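PDB 4PYS: beta-N-acetylhexosaminidase from Bacteroides fragilis, which probably removes terminal N-acetylhexosamine residues from the non-reducing ends of glycans by hydrolysing their glycosidic bonds. Local coordinates for residues S41-R44 / L45-K49; A94-A97 / G98-Y101; Q144-S147 / T148-Y152; I153-A156 / S157-M161; Q481-F484 / E485-G488. One frame throughout, in Å; residues are numbered along the deposited sequence.

In chain order, interaction 1 covers helix 43-49 and interaction 2 the start of helix 96-109, both in the family 20 domain 2 region, their centres about 12 Å apart. Interactions 3 and 4 adjoin on helix 146-158, the crossover between strands 132-138 and 163-170 of the catalytic domain, with centres about 13 Å apart. Interaction 5 ends helix 470-486. Two contacts link the two regions: K49 forms a salt bridge with D154, and Y101 hydrogen-bonds M161 O. Separately, M158 packs on W483 and F484 of helix 470-486, and K151 reaches G488 O, linking interactions 3 and 5. Helix 146-158 is thus a common neighbour of both domain 2 helices and the later helix.

Interaction 1 of 5, residues S41-R44 / L45-K49; sequences SFIR and LFYEK
Helix 43-49 is the helix of a beta-alpha-beta unit between strands 31-35 and 56-58, and in its first turn I43 meets F46 and Y47. The branch that does most of the touching is CG1 of I43. It lies over the face of the Y47 ring, 3.8 Å from the centroid and 27° off the ring normal, a CH-pi contact whose closest atom pair is CG1 to Y47 CZ at 3.4 Å. With CG1 anti to the backbone N (chi1 -151°), the chain leads on to CD1, which reaches F46 CB at 3.8 Å. One methylene therefore serves Y47 while the terminal methyl serves F46.

The same Y47 ring has I43 O above one face, 3.3 Å from its plane and displaced toward the rim. That carbonyl also accepts Y47 N at 2.9 Å, the shortest of the backbone bonds joining 41-44 to 45-49; E48 N follows on R44 O at 3.1 Å. At the helix start F42 O receives weak bonds from L45 N and F46 N. A water held by L45 N, which donates to it at 3.0 Å, also lies 3.1 Å from S41 O.

The polar ends have partners beyond the two segments: Y47 OH in W58, R44 in D215, and E48 in R216. K49 NZ forms salt bridges with E48 OE2 and with D154 in the catalytic region. The chemistry thus divides the turn: I43 carbon packs on the Y47 ring, whose hydroxyl is held by W58, whereas the charged groups, whose ionised forms would probably be stabilised by their opposite partners, join it to its surroundings.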
# COMPACT_ATOMS: atom_id res chain seq x y z
N SER A 41 17.71 7.05 10.76
CA SER A 41 16.43 6.62 10.22
C SER A 41 16.49 6.16 8.76
O SER A 41 15.70 5.32 8.33
CB SER A 41 15.43 7.76 10.30
OG SER A 41 15.77 8.72 9.33
N PHE A 42 17.41 6.74 7.98
CA PHE A 42 17.50 6.41 6.56
C PHE A 42 18.74 5.60 6.21
O PHE A 42 18.83 5.03 5.12
CB PHE A 42 17.42 7.67 5.70
CG PHE A 42 18.53 8.65 5.94
CD1 PHE A 42 19.74 8.53 5.27
CD2 PHE A 42 18.35 9.72 6.81
CE1 PHE A 42 20.76 9.44 5.48
CE2 PHE A 42 19.37 10.63 7.02
CZ PHE A 42 20.57 10.49 6.35
N ILE A 43 19.69 5.54 7.13
CA ILE A 43 21.00 5.02 6.80
C ILE A 43 21.06 3.51 6.57
O ILE A 43 21.91 3.03 5.81
CB ILE A 43 22.06 5.48 7.82
CG1 ILE A 43 23.43 5.57 7.15
CG2 ILE A 43 22.07 4.57 9.05
CD1 ILE A 43 23.42 6.46 5.91
N ARG A 44 20.17 2.75 7.20
CA ARG A 44 20.15 1.30 6.97
C ARG A 44 19.82 0.98 5.51
O ARG A 44 20.36 0.03 4.94
CB ARG A 44 19.18 0.61 7.93
CG ARG A 44 19.73 0.44 9.34
CD ARG A 44 18.82 -0.42 10.21
NE ARG A 44 17.81 0.39 10.90
CZ ARG A 44 18.02 0.99 12.07
NH1 ARG A 44 19.19 0.88 12.67
NH2 ARG A 44 17.05 1.70 12.63
N LEU A 45 18.97 1.80 4.90
CA LEU A 45 18.62 1.61 3.49
C LEU A 45 19.82 1.92 2.59
O LEU A 45 20.07 1.23 1.60
CB LEU A 45 17.42 2.47 3.09
CG LEU A 45 16.89 2.29 1.66
CD1 LEU A 45 16.38 0.86 1.45
CD2 LEU A 45 15.79 3.30 1.34
N PHE A 46 20.55 2.98 2.94
CA PHE A 46 21.74 3.35 2.19
C PHE A 46 22.78 2.22 2.25
O PHE A 46 23.38 1.86 1.23
CB PHE A 46 22.34 4.65 2.76
CG PHE A 46 23.59 5.09 2.05
CD1 PHE A 46 23.51 5.86 0.90
CD2 PHE A 46 24.84 4.71 2.52
CE1 PHE A 46 24.65 6.26 0.23
CE2 PHE A 46 25.99 5.10 1.85
CZ PHE A 46 25.90 5.88 0.71
N TYR A 47 23.00 1.67 3.44
CA TYR A 47 23.98 0.59 3.59
C TYR A 47 23.57 -0.65 2.80
O TYR A 47 24.41 -1.38 2.26
CB TYR A 47 24.17 0.22 5.06
CG TYR A 47 24.79 1.29 5.93
CD1 TYR A 47 25.71 2.20 5.41
CD2 TYR A 47 24.47 1.39 7.28
CE1 TYR A 47 26.28 3.18 6.21
CE2 TYR A 47 25.03 2.36 8.08
CZ TYR A 47 25.94 3.25 7.54
OH TYR A 47 26.49 4.22 8.35
N GLU A 48 22.27 -0.88 2.72
CA GLU A 48 21.76 -2.06 2.04
C GLU A 48 21.80 -1.93 0.51
O GLU A 48 22.05 -2.92 -0.19
CB GLU A 48 20.32 -2.32 2.50
CG GLU A 48 19.68 -3.55 1.91
CD GLU A 48 18.23 -3.70 2.32
OE1 GLU A 48 17.94 -3.66 3.54
OE2 GLU A 48 17.38 -3.84 1.41
N LYS A 49 21.57 -0.73 -0.00
CA LYS A 49 21.32 -0.56 -1.44
C LYS A 49 22.48 0.08 -2.20
O LYS A 49 22.59 -0.10 -3.41
CB LYS A 49 20.05 0.26 -1.67
CG LYS A 49 18.76 -0.34 -1.08
CD LYS A 49 18.46 -1.74 -1.62
CE LYS A 49 17.00 -2.14 -1.31
NZ LYS A 49 16.76 -3.61 -1.56
O HOH W 1 17.03 3.05 6.77

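Interaction 2 of 5, residues A94-A97 / G98-Y101; sequences ADDA and GFIY
D95 and G98 meet through a side-chain to backbone bond: G98 N donates to D95 OD1 at 3.0 Å, with an N-H...O angle of 159°. The approach runs nearly along the carboxylate C-O axis. CG of D95 sits between the backbone N and the carbonyl carbon (chi1 48°), and this torsion folds the carboxylate back over the first turn although CB starts away from it.

Two residues further along, A97 and Y101 form the other close pair. Y101 N donates to A97 O at 2.9 Å, and the same oxygen lies over one face of the Y101 ring, 3.2 Å from CD2. Beside it, A97 CB makes an apolar contact with Y101 CE2 at 4.1 Å. Between these two pairs I100 N bonds D96 O at 3.1 Å, whereas the bond from F99 N to D95 O is weak at 3.4 Å.

This is the N-terminal end of helix 96-109 in the domain 2 region, with D95 as N-cap. Its carboxylate supplies an acceptor to an amide of the first turn, before the regular pattern of bonds is established, and its negative charge would also suit the positive end of the helix dipole.

Second partners hold the first-shell groups from outside. The other D95 oxygen, OD2, accepts E78 N, which limits rotation of the capping carboxylate. Y101 OH hydrogen-bonds M161 O, just after helix 146-158, and the Y101 ring meets W462 edge-to-face. The F99 ring packs against F42, their planes inclined by about 35°, and also touches V91 and A93 of strand 89-93.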
# COMPACT_ATOMS: atom_id res chain seq x y z
N ALA A 94 13.71 17.73 3.52
CA ALA A 94 13.06 18.39 4.66
C ALA A 94 12.77 17.42 5.80
O ALA A 94 12.58 17.83 6.94
CB ALA A 94 11.78 19.09 4.22
N ASP A 95 12.74 16.13 5.48
CA ASP A 95 12.41 15.11 6.48
C ASP A 95 13.03 13.78 6.09
O ASP A 95 13.61 13.65 5.01
CB ASP A 95 10.88 14.98 6.61
CG ASP A 95 10.18 14.87 5.26
OD1 ASP A 95 10.60 14.04 4.44
OD2 ASP A 95 9.24 15.65 4.99
N ASP A 96 12.92 12.77 6.95
CA ASP A 96 13.55 11.48 6.65
C ASP A 96 13.01 10.83 5.38
O ASP A 96 13.75 10.16 4.67
CB ASP A 96 13.40 10.52 7.83
CG ASP A 96 14.22 10.96 9.03
OD1 ASP A 96 15.27 11.61 8.85
OD2 ASP A 96 13.82 10.60 10.15
N ALA A 97 11.72 11.00 5.09
CA ALA A 97 11.15 10.44 3.86
C ALA A 97 11.89 10.95 2.63
O ALA A 97 12.19 10.18 1.70
CB ALA A 97 9.67 10.79 3.77
N GLY A 98 12.17 12.24 2.61
CA GLY A 98 12.94 12.82 1.52
C GLY A 98 14.29 12.16 1.32
O GLY A 98 14.69 11.90 0.19
N PHE A 99 14.99 11.86 2.41
CA PHE A 99 16.29 11.20 2.29
C PHE A 99 16.14 9.80 1.72
O PHE A 99 16.97 9.34 0.93
CB PHE A 99 16.98 11.12 3.66
CG PHE A 99 17.59 12.42 4.13
CD1 PHE A 99 18.46 13.14 3.31
CD2 PHE A 99 17.30 12.92 5.40
CE1 PHE A 99 19.05 14.34 3.76
CE2 PHE A 99 17.87 14.12 5.84
CZ PHE A 99 18.74 14.82 5.02
N ILE A 100 15.09 9.11 2.12
CA ILE A 100 14.85 7.77 1.59
C ILE A 100 14.57 7.81 0.10
O ILE A 100 15.10 7.01 -0.68
CB ILE A 100 13.70 7.09 2.37
CG1 ILE A 100 14.23 6.69 3.75
CG2 ILE A 100 13.17 5.86 1.60
CD1 ILE A 100 13.19 6.30 4.73
N TYR A 101 13.77 8.78 -0.33
CA TYR A 101 13.47 8.88 -1.74
C TYR A 101 14.69 9.33 -2.53
O TYR A 101 14.90 8.87 -3.66
CB TYR A 101 12.25 9.80 -1.97
CG TYR A 101 11.01 9.21 -1.33
CD1 TYR A 101 10.79 7.84 -1.33
CD2 TYR A 101 10.08 10.03 -0.69
CE1 TYR A 101 9.65 7.29 -0.72
CE2 TYR A 101 8.94 9.49 -0.08
CZ TYR A 101 8.74 8.12 -0.11
OH TYR A 101 7.62 7.57 0.50

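Interaction 3 of 5, residues Q144-S147 / T148-Y152; sequences QKVS and TIKKY
K145 and I149 are joined by the first regular bond of helix 146-158: I149 N donates to K145 O at 3.0 Å, and T148 N adds a weak bond to the same oxygen. K145 holds the N-cap position. K150 N to V146 O follows at 2.9 Å, and K151 N reaches S147 O at a more bent N-H...O angle of 142°.

Side chains meet along two flanks of this turn. With OG1 beside the backbone N (chi1 -62°), CG2 of T148 lies anti to that N, 3.9 Å from Q144 CB. Its OG1 lies 3.7 Å from K145 CG and hydrogen-bonds E443. The Q144 chain bends at chi2 (89°) and crosses I149 at about a right angle, OE1 lying 3.7 Å from I149 CD1. On the side of helix 203-214, the extended K150 chain passes V146 with CE 3.9 Å from CG1, and its ammonium continues to a salt bridge with E208.

The Q144 amide is engaged at both ends, OE1 by S139 and NE2 by the carbonyl of D138, which fixes its orientation at the end of strand 132-138. In this beta-alpha-beta crossover Q144 thus ties the start of the helix to the end of that strand, beside the apolar packing of I149 on L137; K150 presents carbon to V146 and charge to E208.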
# COMPACT_ATOMS: atom_id res chain seq x y z
N GLN A 144 1.53 -15.24 2.29
CA GLN A 144 2.86 -15.06 1.71
C GLN A 144 3.88 -15.07 2.83
O GLN A 144 3.65 -14.48 3.90
CB GLN A 144 2.95 -13.74 0.95
CG GLN A 144 1.94 -13.61 -0.19
CD GLN A 144 0.64 -13.01 0.28
OE1 GLN A 144 0.57 -12.42 1.36
NE2 GLN A 144 -0.40 -13.12 -0.54
N LYS A 145 5.02 -15.71 2.60
CA LYS A 145 6.05 -15.73 3.65
C LYS A 145 6.58 -14.35 3.97
O LYS A 145 6.43 -13.41 3.17
CB LYS A 145 7.18 -16.72 3.35
CG LYS A 145 7.65 -16.82 1.93
CD LYS A 145 8.36 -18.15 1.75
CE LYS A 145 8.70 -18.43 0.30
NZ LYS A 145 9.93 -17.72 -0.13
N VAL A 146 7.17 -14.21 5.14
CA VAL A 146 7.64 -12.90 5.59
C VAL A 146 8.60 -12.26 4.59
O VAL A 146 8.51 -11.06 4.33
CB VAL A 146 8.31 -13.00 6.99
CG1 VAL A 146 9.02 -11.72 7.34
CG2 VAL A 146 7.26 -13.32 8.03
N SER A 147 9.50 -13.05 4.01
CA SER A 147 10.45 -12.49 3.04
C SER A 147 9.73 -11.92 1.81
O SER A 147 10.23 -11.00 1.16
CB SER A 147 11.50 -13.52 2.63
OG SER A 147 10.90 -14.66 2.05
N THR A 148 8.56 -12.48 1.49
CA THR A 148 7.77 -12.00 0.36
C THR A 148 7.01 -10.73 0.71
O THR A 148 6.91 -9.81 -0.11
CB THR A 148 6.82 -13.09 -0.16
OG1 THR A 148 7.60 -14.20 -0.65
CG2 THR A 148 5.94 -12.57 -1.29
N ILE A 149 6.48 -10.65 1.93
CA ILE A 149 5.92 -9.38 2.40
C ILE A 149 6.99 -8.29 2.31
O ILE A 149 6.74 -7.19 1.82
CB ILE A 149 5.40 -9.49 3.84
CG1 ILE A 149 4.33 -10.59 3.97
CG2 ILE A 149 4.85 -8.13 4.31
CD1 ILE A 149 3.05 -10.28 3.18
N LYS A 150 8.20 -8.60 2.77
CA LYS A 150 9.30 -7.62 2.70
C LYS A 150 9.60 -7.20 1.27
O LYS A 150 9.87 -6.03 1.01
CB LYS A 150 10.57 -8.19 3.35
CG LYS A 150 10.49 -8.25 4.88
CD LYS A 150 11.75 -8.85 5.45
CE LYS A 150 11.71 -8.87 6.96
NZ LYS A 150 12.96 -9.49 7.50
N LYS A 151 9.55 -8.16 0.34
CA LYS A 151 9.82 -7.87 -1.07
C LYS A 151 8.89 -6.79 -1.62
O LYS A 151 9.32 -5.91 -2.37
CB LYS A 151 9.68 -9.15 -1.91
CG LYS A 151 9.62 -8.90 -3.43
CD LYS A 151 9.64 -10.22 -4.21
CE LYS A 151 9.53 -9.98 -5.73
NZ LYS A 151 9.60 -11.28 -6.49
N TYR A 152 7.63 -6.85 -1.23
CA TYR A 152 6.67 -5.87 -1.76
C TYR A 152 6.68 -4.55 -1.00
O TYR A 152 6.36 -3.50 -1.57
CB TYR A 152 5.28 -6.50 -1.91
CG TYR A 152 5.36 -7.56 -2.96
CD1 TYR A 152 5.57 -7.22 -4.29
CD2 TYR A 152 5.32 -8.90 -2.63
CE1 TYR A 152 5.71 -8.19 -5.27
CE2 TYR A 152 5.43 -9.88 -3.60
CZ TYR A 152 5.63 -9.52 -4.91
OH TYR A 152 5.77 -10.51 -5.86

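Interaction 4 of 5, residues I153-A156 / S157-M161; sequences IDMA and SMLKM
M155, a selenomethionine, has CG anti to the backbone N (chi1 174°), and this brings CG between two residues further along the chain. M158, also selenomethionine, starts the same way, and its bend at chi3 (70°) turns CE to within 4.0 Å of M155 CG. L159 instead has CG beside the backbone N, anti to the carbonyl carbon (chi1 -66°), and places CD1 at an equal 4.0 Å from M155 CG. The three make an apolar patch on one side of the last turn.

On the backbone, S157 N and M158 N donate regularly to I153 O and D154 O, and L159 N to M155 O at 3.0 Å. The helix then closes in a Schellman motif: K160, with positive phi, is the C-prime residue, M161 N returns to A156 O at 2.9 Å, and K160 N bonds S157 O at 2.9 Å. A156 O also takes a weak bond from L159 N. The reversal brings M161 CB back to 4.1 Å from A156 CB.

Buried polar groups find partners beyond the turn: D154 forms a salt bridge with R216, and S157 OG bonds R216 O and Q104. This half of the helix packs on helices 203-214 (I153), 453-462 (L159), 96-109 and 470-486 (M158), just before the chain enters strand 163-170.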
# COMPACT_ATOMS: atom_id res chain seq x y z
N ILE A 153 7.08 -4.59 0.26
CA ILE A 153 7.34 -3.35 0.99
C ILE A 153 8.55 -2.66 0.36
O ILE A 153 8.55 -1.44 0.12
CB ILE A 153 7.62 -3.65 2.46
CG1 ILE A 153 6.30 -4.05 3.15
CG2 ILE A 153 8.29 -2.44 3.16
CD1 ILE A 153 6.46 -4.56 4.59
N ASP A 154 9.59 -3.44 0.07
CA ASP A 154 10.77 -2.90 -0.59
C ASP A 154 10.40 -2.33 -1.96
O ASP A 154 10.90 -1.27 -2.36
CB ASP A 154 11.82 -4.01 -0.74
CG ASP A 154 13.22 -3.49 -0.96
OD1 ASP A 154 13.62 -2.52 -0.26
OD2 ASP A 154 13.93 -4.04 -1.82
N MSE A 155 9.52 -3.01 -2.68
CA MSE A 155 9.05 -2.50 -3.98
C MSE A 155 8.35 -1.16 -3.81
O MSE A 155 8.59 -0.21 -4.59
CB MSE A 155 8.08 -3.49 -4.63
CG MSE A 155 7.47 -2.93 -5.91
SE MSE A 155 5.83 -3.86 -6.39
CE MSE A 155 4.70 -3.12 -5.00
N ALA A 156 7.50 -1.06 -2.81
CA ALA A 156 6.74 0.17 -2.60
C ALA A 156 7.70 1.33 -2.39
O ALA A 156 7.54 2.39 -2.99
CB ALA A 156 5.80 0.00 -1.40
N SER A 157 8.71 1.11 -1.57
CA SER A 157 9.71 2.15 -1.30
C SER A 157 10.49 2.50 -2.56
O SER A 157 10.75 3.67 -2.84
CB SER A 157 10.69 1.67 -0.23
OG SER A 157 11.57 2.72 0.15
N MSE A 158 10.84 1.47 -3.33
CA MSE A 158 11.60 1.64 -4.56
C MSE A 158 10.86 2.55 -5.54
O MSE A 158 11.48 3.28 -6.31
CB MSE A 158 11.85 0.26 -5.20
CG MSE A 158 12.58 0.31 -6.53
SE MSE A 158 12.77 -1.50 -7.24
CE MSE A 158 10.87 -1.79 -7.67
N LEU A 159 9.53 2.49 -5.50
CA LEU A 159 8.69 3.24 -6.44
C LEU A 159 8.19 4.53 -5.80
O LEU A 159 7.29 5.19 -6.32
CB LEU A 159 7.51 2.37 -6.86
CG LEU A 159 7.92 1.13 -7.68
CD1 LEU A 159 6.72 0.30 -8.06
CD2 LEU A 159 8.69 1.53 -8.92
N LYS A 160 8.81 4.89 -4.67
CA LYS A 160 8.51 6.11 -3.92
C LYS A 160 7.09 6.20 -3.34
O LYS A 160 6.58 7.29 -3.11
CB LYS A 160 8.87 7.36 -4.74
CG LYS A 160 10.37 7.41 -5.11
CD LYS A 160 10.77 8.83 -5.54
CE LYS A 160 12.27 8.98 -5.75
NZ LYS A 160 12.72 8.34 -7.05
N MSE A 161 6.47 5.06 -3.09
CA MSE A 161 5.21 5.06 -2.34
C MSE A 161 5.49 5.24 -0.87
O MSE A 161 6.65 5.19 -0.45
CB MSE A 161 4.48 3.75 -2.59
CG MSE A 161 4.19 3.59 -4.06
SE MSE A 161 3.15 1.97 -4.34
CE MSE A 161 3.17 1.99 -6.30

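Interaction 5 of 5, residues Q481-F484 / E485-G488; sequences QLWF and EQQG
W483 and Q487 stack at the C-terminal end of helix 470-486, which closes in a Schellman motif with G488 at positive phi. In the CH-pi part of the stack, Q487 CG stands 3.7 Å from the centroid of the six-membered ring of W483, only 5° off its normal. The amide continues over the same indole, its plane 19° from that of the ring, with NE2 above the rim. A bend at chi2 lays the Q487 amide over the indole.

Among the hydrogen bonds, Q487 NE2 donates to W483 O at 3.0 Å, so the amide that stacks over the indole also bonds the backbone carbonyl of the same residue. OE1 accepts from R107, which further restrains the amide. The closing turn uses Q487 N to F484 O at 3.0 Å and G488 N to E485 O at 2.9 Å.

Apolar packing sets W483 and F484 against M158 of helix 146-158. On another flank Q481 and E485 run side by side, pointing the same way: Q481 NE2 donates to E485 OE2 at 3.0 Å in an almost straight bond (177°), arriving from above the carboxylate plane.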
# COMPACT_ATOMS: atom_id res chain seq x y z
N GLN A 481 13.71 -1.91 -17.51
CA GLN A 481 13.21 -3.25 -17.19
C GLN A 481 14.27 -4.18 -16.60
O GLN A 481 14.01 -4.82 -15.56
CB GLN A 481 12.57 -3.90 -18.42
CG GLN A 481 12.12 -5.35 -18.18
CD GLN A 481 11.43 -5.96 -19.39
OE1 GLN A 481 11.11 -5.27 -20.36
NE2 GLN A 481 11.19 -7.26 -19.34
N LEU A 482 15.43 -4.31 -17.24
CA LEU A 482 16.41 -5.26 -16.73
C LEU A 482 16.91 -4.84 -15.34
O LEU A 482 17.16 -5.70 -14.49
CB LEU A 482 17.56 -5.45 -17.72
CG LEU A 482 18.50 -6.64 -17.51
CD1 LEU A 482 17.73 -7.93 -17.19
CD2 LEU A 482 19.34 -6.82 -18.76
N TRP A 483 17.05 -3.54 -15.10
CA TRP A 483 17.43 -3.09 -13.76
C TRP A 483 16.41 -3.53 -12.71
O TRP A 483 16.77 -4.01 -11.64
CB TRP A 483 17.63 -1.56 -13.67
CG TRP A 483 18.11 -1.15 -12.28
CD1 TRP A 483 19.40 -1.19 -11.81
CD2 TRP A 483 17.30 -0.69 -11.18
NE1 TRP A 483 19.43 -0.77 -10.49
CE2 TRP A 483 18.16 -0.46 -10.08
CE3 TRP A 483 15.93 -0.43 -11.03
CZ2 TRP A 483 17.70 0.01 -8.85
CZ3 TRP A 483 15.47 0.03 -9.79
CH2 TRP A 483 16.35 0.24 -8.72
N PHE A 484 15.12 -3.39 -13.03
CA PHE A 484 14.09 -3.83 -12.09
C PHE A 484 14.16 -5.33 -11.91
O PHE A 484 13.96 -5.84 -10.80
CB PHE A 484 12.70 -3.44 -12.58
CG PHE A 484 12.35 -1.98 -12.35
CD1 PHE A 484 12.35 -1.46 -11.06
CD2 PHE A 484 12.01 -1.16 -13.41
CE1 PHE A 484 12.02 -0.12 -10.83
CE2 PHE A 484 11.67 0.18 -13.18
CZ PHE A 484 11.68 0.70 -11.90
N GLU A 485 14.43 -6.05 -12.98
CA GLU A 485 14.54 -7.50 -12.86
C GLU A 485 15.70 -7.90 -11.97
O GLU A 485 15.60 -8.87 -11.22
CB GLU A 485 14.61 -8.18 -14.25
CG GLU A 485 13.29 -8.01 -15.00
CD GLU A 485 13.10 -8.96 -16.17
OE1 GLU A 485 13.93 -9.89 -16.35
OE2 GLU A 485 12.09 -8.78 -16.89
N GLN A 486 16.79 -7.14 -12.03
CA GLN A 486 17.95 -7.43 -11.20
C GLN A 486 17.67 -7.15 -9.72
O GLN A 486 18.41 -7.63 -8.86
CB GLN A 486 19.16 -6.62 -11.66
CG GLN A 486 19.73 -7.10 -12.99
CD GLN A 486 20.88 -6.24 -13.49
OE1 GLN A 486 20.96 -5.05 -13.18
NE2 GLN A 486 21.76 -6.84 -14.26
N GLN A 487 16.62 -6.38 -9.44
CA GLN A 487 16.22 -6.15 -8.05
C GLN A 487 15.26 -7.23 -7.57
O GLN A 487 14.84 -7.22 -6.41
CB GLN A 487 15.58 -4.77 -7.86
CG GLN A 487 16.33 -3.63 -8.53
CD GLN A 487 17.81 -3.64 -8.22
OE1 GLN A 487 18.22 -3.65 -7.05
NE2 GLN A 487 18.64 -3.66 -9.27
N GLY A 488 14.90 -8.15 -8.47
CA GLY A 488 14.08 -9.30 -8.12
C GLY A 488 12.65 -9.27 -8.63
O GLY A 488 11.85 -10.14 -8.26